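Local coordinates for protein endoribonuclease AbiQ (Lactococcus lactis, PDB 4GLK) that cleaves RNA as the toxic endoribonuclease of a type III toxin-antitoxin system in antiviral defence and is neutralized by its cognate antitoxin RNA AntiQ, at residues H24-V35 and N45-Y53. The protein carries 1 engineered substitution. Numbering follows the deposited sequence.
Sequences HYQYENNASTYV and NYFIPLLSY. Engineered in segment 45-53: Leu51 (natural residue Ser).
Val35 and Ile48 pair as antiparallel neighbours, each backbone N giving its hydrogen to the other's O at 2.9 Å. Leu50 N adds a straighter bond to Thr33 O (164° at the hydrogen). A water bridges this pair's other side, too wide for a direct bond, accepting from Thr33 N and donating to Leu50 O. Pro49, lacking an N-H, suits the non-hydrogen-bonded place opposite Tyr34, where none is needed toward strand 33-35.

The proline ring serves two aromatic neighbours by CH-pi contact. Its CG sits over the His24 imidazole, 3.9 Å from the centroid. Tyr34 CG is anti to its carbonyl carbon (chi1 -78°), which turns a face of the ring to Pro49 CB, with CD2 3.9 Å from Phe47 CB. Engineered Leu51 reaches the imidazole edge through CD2.

On the sheet face of Thr33, Val35, Ile48 and Leu50, compact apolar side chains suit burial beneath a helix: Val35 CG2 meets Leu50 CD1, 4.1 Å apart. Thr33 OG1, buried against Leu50 CD2, has no polar partner.

Strands 33-40 and 45-52 form a hairpin within the antiparallel sheet. Helix 110-124 packs on Thr33, Val35 and Leu50, strand 79-94 flanks 45-52, and Phe6 of strand 4-8 meets Phe47 edge-to-face.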
loop_
_atom_site.group_PDB
_atom_site.type_symbol
_atom_site.label_atom_id
_atom_site.label_comp_id
_atom_site.label_asym_id
_atom_site.label_seq_id
_atom_site.Cartn_x
_atom_site.Cartn_y
_atom_site.Cartn_z
ATOM N N HIS A 24 0.332 3.563 8.373
ATOM C CA HIS A 24 -0.900 4.352 8.327
ATOM C C HIS A 24 -1.799 4.138 9.497
ATOM O O HIS A 24 -2.065 2.995 9.877
ATOM C CB HIS A 24 -1.664 4.144 7.006
ATOM C CG HIS A 24 -1.113 4.934 5.851
ATOM N ND1 HIS A 24 -1.947 5.543 4.939
ATOM C CD2 HIS A 24 0.173 5.178 5.501
ATOM C CE1 HIS A 24 -1.155 6.136 4.067
ATOM N NE2 HIS A 24 0.133 5.936 4.361
ATOM N N TYR A 25 -2.231 5.249 10.111
ATOM C CA TYR A 25 -3.150 5.178 11.217
ATOM C C TYR A 25 -4.493 4.690 10.708
ATOM O O TYR A 25 -4.937 5.078 9.620
ATOM C CB TYR A 25 -3.331 6.550 11.924
ATOM C CG TYR A 25 -4.331 6.462 13.056
ATOM C CD1 TYR A 25 -3.967 5.944 14.292
ATOM C CD2 TYR A 25 -5.680 6.742 12.841
ATOM C CE1 TYR A 25 -4.907 5.761 15.307
ATOM C CE2 TYR A 25 -6.628 6.554 13.843
ATOM C CZ TYR A 25 -6.234 6.077 15.078
ATOM O OH TYR A 25 -7.151 5.938 16.087
ATOM N N GLN A 26 -5.126 3.826 11.505
ATOM C CA GLN A 26 -6.475 3.369 11.249
ATOM C C GLN A 26 -7.169 2.965 12.545
ATOM O O GLN A 26 -6.501 2.598 13.513
ATOM C CB GLN A 26 -6.514 2.209 10.238
ATOM C CG GLN A 26 -6.067 0.888 10.846
ATOM C CD GLN A 26 -6.244 -0.265 9.927
ATOM O OE1 GLN A 26 -5.664 -0.308 8.846
ATOM N NE2 GLN A 26 -6.950 -1.275 10.402
ATOM N N TYR A 27 -8.507 3.022 12.541
ATOM C CA TYR A 27 -9.410 2.524 13.572
ATOM C C TYR A 27 -10.835 2.522 13.068
ATOM O O TYR A 27 -11.255 3.512 12.480
ATOM C CB TYR A 27 -9.305 3.237 14.931
ATOM C CG TYR A 27 -9.862 2.350 16.031
ATOM C CD1 TYR A 27 -9.119 1.291 16.543
ATOM C CD2 TYR A 27 -11.176 2.499 16.474
ATOM C CE1 TYR A 27 -9.658 0.414 17.482
ATOM C CE2 TYR A 27 -11.712 1.650 17.442
ATOM C CZ TYR A 27 -10.955 0.600 17.931
ATOM O OH TYR A 27 -11.477 -0.244 18.880
ATOM N N GLU A 28 -11.569 1.406 13.278
ATOM C CA GLU A 28 -12.973 1.217 12.877
ATOM C C GLU A 28 -13.354 1.839 11.517
ATOM O O GLU A 28 -13.201 1.163 10.502
ATOM C CB GLU A 28 -13.916 1.641 14.002
ATOM C CG GLU A 28 -14.281 0.485 14.916
ATOM C CD GLU A 28 -14.797 0.843 16.300
ATOM O OE1 GLU A 28 -15.231 1.999 16.513
ATOM O OE2 GLU A 28 -14.740 -0.040 17.187
ATOM N N ASN A 29 -13.799 3.127 11.496
ATOM C CA ASN A 29 -14.152 3.871 10.273
ATOM C C ASN A 29 -13.206 5.033 9.878
ATOM O O ASN A 29 -13.520 5.875 9.028
ATOM C CB ASN A 29 -15.644 4.187 10.174
ATOM C CG ASN A 29 -16.430 3.053 9.553
ATOM O OD1 ASN A 29 -16.795 3.091 8.369
ATOM N ND2 ASN A 29 -16.676 1.998 10.326
ATOM N N ASN A 30 -12.021 5.025 10.486
ATOM C CA ASN A 30 -10.877 5.869 10.173
ATOM C C ASN A 30 -9.957 4.760 9.612
ATOM O O ASN A 30 -8.822 4.611 10.059
ATOM C CB ASN A 30 -10.265 6.515 11.462
ATOM C CG ASN A 30 -11.257 7.090 12.457
ATOM O OD1 ASN A 30 -11.820 8.173 12.261
ATOM N ND2 ASN A 30 -11.469 6.388 13.566
ATOM N N ALA A 31 -10.500 3.934 8.665
ATOM C CA ALA A 31 -9.865 2.740 8.102
ATOM C C ALA A 31 -9.084 2.925 6.801
ATOM O O ALA A 31 -9.446 3.770 5.979
ATOM C CB ALA A 31 -10.885 1.622 7.959
ATOM N N SER A 32 -8.014 2.127 6.626
ATOM C CA SER A 32 -7.125 2.170 5.475
ATOM C C SER A 32 -7.412 1.051 4.471
ATOM O O SER A 32 -7.638 -0.090 4.865
ATOM C CB SER A 32 -5.679 2.068 5.941
ATOM O OG SER A 32 -5.255 3.233 6.626
ATOM N N THR A 33 -7.414 1.379 3.183
ATOM C CA THR A 33 -7.578 0.364 2.144
ATOM C C THR A 33 -6.211 0.054 1.604
ATOM O O THR A 33 -5.418 0.954 1.325
ATOM C CB THR A 33 -8.688 0.635 1.112
ATOM O OG1 THR A 33 -8.177 0.573 -0.226
ATOM C CG2 THR A 33 -9.450 1.895 1.373
ATOM N N TYR A 34 -5.919 -1.232 1.562
ATOM C CA TYR A 34 -4.656 -1.782 1.128
ATOM C C TYR A 34 -4.883 -2.574 -0.139
ATOM O O TYR A 34 -5.986 -3.077 -0.377
ATOM C CB TYR A 34 -4.099 -2.713 2.233
ATOM C CG TYR A 34 -3.459 -1.960 3.375
ATOM C CD1 TYR A 34 -4.208 -1.509 4.452
ATOM C CD2 TYR A 34 -2.095 -1.670 3.360
ATOM C CE1 TYR A 34 -3.626 -0.780 5.485
ATOM C CE2 TYR A 34 -1.500 -0.960 4.394
ATOM C CZ TYR A 34 -2.266 -0.515 5.455
ATOM O OH TYR A 34 -1.661 0.193 6.459
ATOM N N VAL A 35 -3.828 -2.708 -0.942
ATOM C CA VAL A 35 -3.828 -3.504 -2.154
ATOM C C VAL A 35 -2.645 -4.457 -2.088
ATOM O O VAL A 35 -1.555 -4.077 -1.650
ATOM C CB VAL A 35 -3.823 -2.686 -3.475
ATOM C CG1 VAL A 35 -4.210 -3.590 -4.648
ATOM C CG2 VAL A 35 -4.760 -1.469 -3.404
ATOM N N ASN A 45 4.066 -11.260 2.566
ATOM C CA ASN A 45 3.202 -10.646 1.569
ATOM C C ASN A 45 3.045 -9.183 1.924
ATOM O O ASN A 45 2.687 -8.858 3.051
ATOM C CB ASN A 45 1.863 -11.346 1.495
ATOM C CG ASN A 45 1.932 -12.753 0.937
ATOM O OD1 ASN A 45 2.608 -13.046 -0.069
ATOM N ND2 ASN A 45 1.197 -13.646 1.568
ATOM N N TYR A 46 3.372 -8.314 0.972
ATOM C CA TYR A 46 3.359 -6.864 1.115
ATOM C C TYR A 46 2.131 -6.231 0.521
ATOM O O TYR A 46 1.713 -6.563 -0.585
ATOM C CB TYR A 46 4.616 -6.270 0.493
ATOM C CG TYR A 46 5.759 -6.210 1.474
ATOM C CD1 TYR A 46 6.577 -7.316 1.696
ATOM C CD2 TYR A 46 5.990 -5.062 2.228
ATOM C CE1 TYR A 46 7.627 -7.266 2.608
ATOM C CE2 TYR A 46 7.036 -4.999 3.140
ATOM C CZ TYR A 46 7.852 -6.101 3.326
ATOM O OH TYR A 46 8.838 -6.023 4.262
ATOM N N PHE A 47 1.552 -5.318 1.283
ATOM C CA PHE A 47 0.345 -4.594 0.925
ATOM C C PHE A 47 0.595 -3.095 0.974
ATOM O O PHE A 47 1.183 -2.622 1.929
ATOM C CB PHE A 47 -0.803 -5.030 1.858
ATOM C CG PHE A 47 -1.100 -6.506 1.675
ATOM C CD1 PHE A 47 -2.031 -6.931 0.738
ATOM C CD2 PHE A 47 -0.375 -7.472 2.369
ATOM C CE1 PHE A 47 -2.236 -8.290 0.493
ATOM C CE2 PHE A 47 -0.597 -8.832 2.140
ATOM C CZ PHE A 47 -1.536 -9.229 1.212
ATOM N N ILE A 48 0.175 -2.363 -0.081
ATOM C CA ILE A 48 0.331 -0.909 -0.221
ATOM C C ILE A 48 -0.963 -0.192 0.187
ATOM O O ILE A 48 -2.044 -0.529 -0.329
ATOM C CB ILE A 48 0.726 -0.511 -1.668
ATOM C CG1 ILE A 48 1.957 -1.287 -2.163
ATOM C CG2 ILE A 48 0.993 0.991 -1.787
ATOM C CD1 ILE A 48 2.318 -1.021 -3.615
ATOM N N PRO A 49 -0.884 0.844 1.046
ATOM C CA PRO A 49 -2.098 1.623 1.323
ATOM C C PRO A 49 -2.418 2.517 0.114
ATOM O O PRO A 49 -1.529 2.994 -0.565
ATOM C CB PRO A 49 -1.742 2.417 2.577
ATOM C CG PRO A 49 -0.242 2.545 2.534
ATOM C CD PRO A 49 0.304 1.408 1.722
ATOM N N LEU A 50 -3.700 2.667 -0.182
ATOM C CA LEU A 50 -4.213 3.436 -1.306
ATOM C C LEU A 50 -4.906 4.682 -0.756
ATOM O O LEU A 50 -5.689 4.569 0.200
ATOM C CB LEU A 50 -5.222 2.542 -2.079
ATOM C CG LEU A 50 -6.051 3.166 -3.229
ATOM C CD1 LEU A 50 -6.126 2.223 -4.428
ATOM C CD2 LEU A 50 -7.490 3.452 -2.759
ATOM N N LEU A 51 -4.604 5.859 -1.344
ATOM C CA LEU A 51 -5.267 7.128 -1.020
ATOM C C LEU A 51 -6.066 7.595 -2.238
ATOM O O LEU A 51 -5.513 7.638 -3.336
ATOM C CB LEU A 51 -4.268 8.235 -0.613
ATOM C CG LEU A 51 -3.411 8.016 0.635
ATOM C CD1 LEU A 51 -2.612 9.278 0.954
ATOM C CD2 LEU A 51 -4.262 7.628 1.857
ATOM N N SER A 52 -7.348 7.947 -2.055
ATOM C CA SER A 52 -8.194 8.439 -3.152
ATOM C C SER A 52 -7.826 9.860 -3.566
ATOM O O SER A 52 -7.348 10.629 -2.731
ATOM C CB SER A 52 -9.668 8.365 -2.769
ATOM O OG SER A 52 -10.128 7.028 -2.904
ATOM N N TYR A 53 -8.023 10.203 -4.858
ATOM C CA TYR A 53 -7.733 11.544 -5.385
ATOM C C TYR A 53 -8.761 12.572 -4.883
ATOM O O TYR A 53 -9.960 12.294 -4.907
ATOM C CB TYR A 53 -7.702 11.546 -6.927
ATOM C CG TYR A 53 -7.395 12.899 -7.538
ATOM C CD1 TYR A 53 -6.085 13.357 -7.640
ATOM C CD2 TYR A 53 -8.411 13.713 -8.036
ATOM C CE1 TYR A 53 -5.794 14.606 -8.189
ATOM C CE2 TYR A 53 -8.132 14.968 -8.585
ATOM C CZ TYR A 53 -6.819 15.405 -8.669
ATOM O OH TYR A 53 -6.516 16.622 -9.228
HETATM O O HOH W 1 -6.119 4.103 2.795
#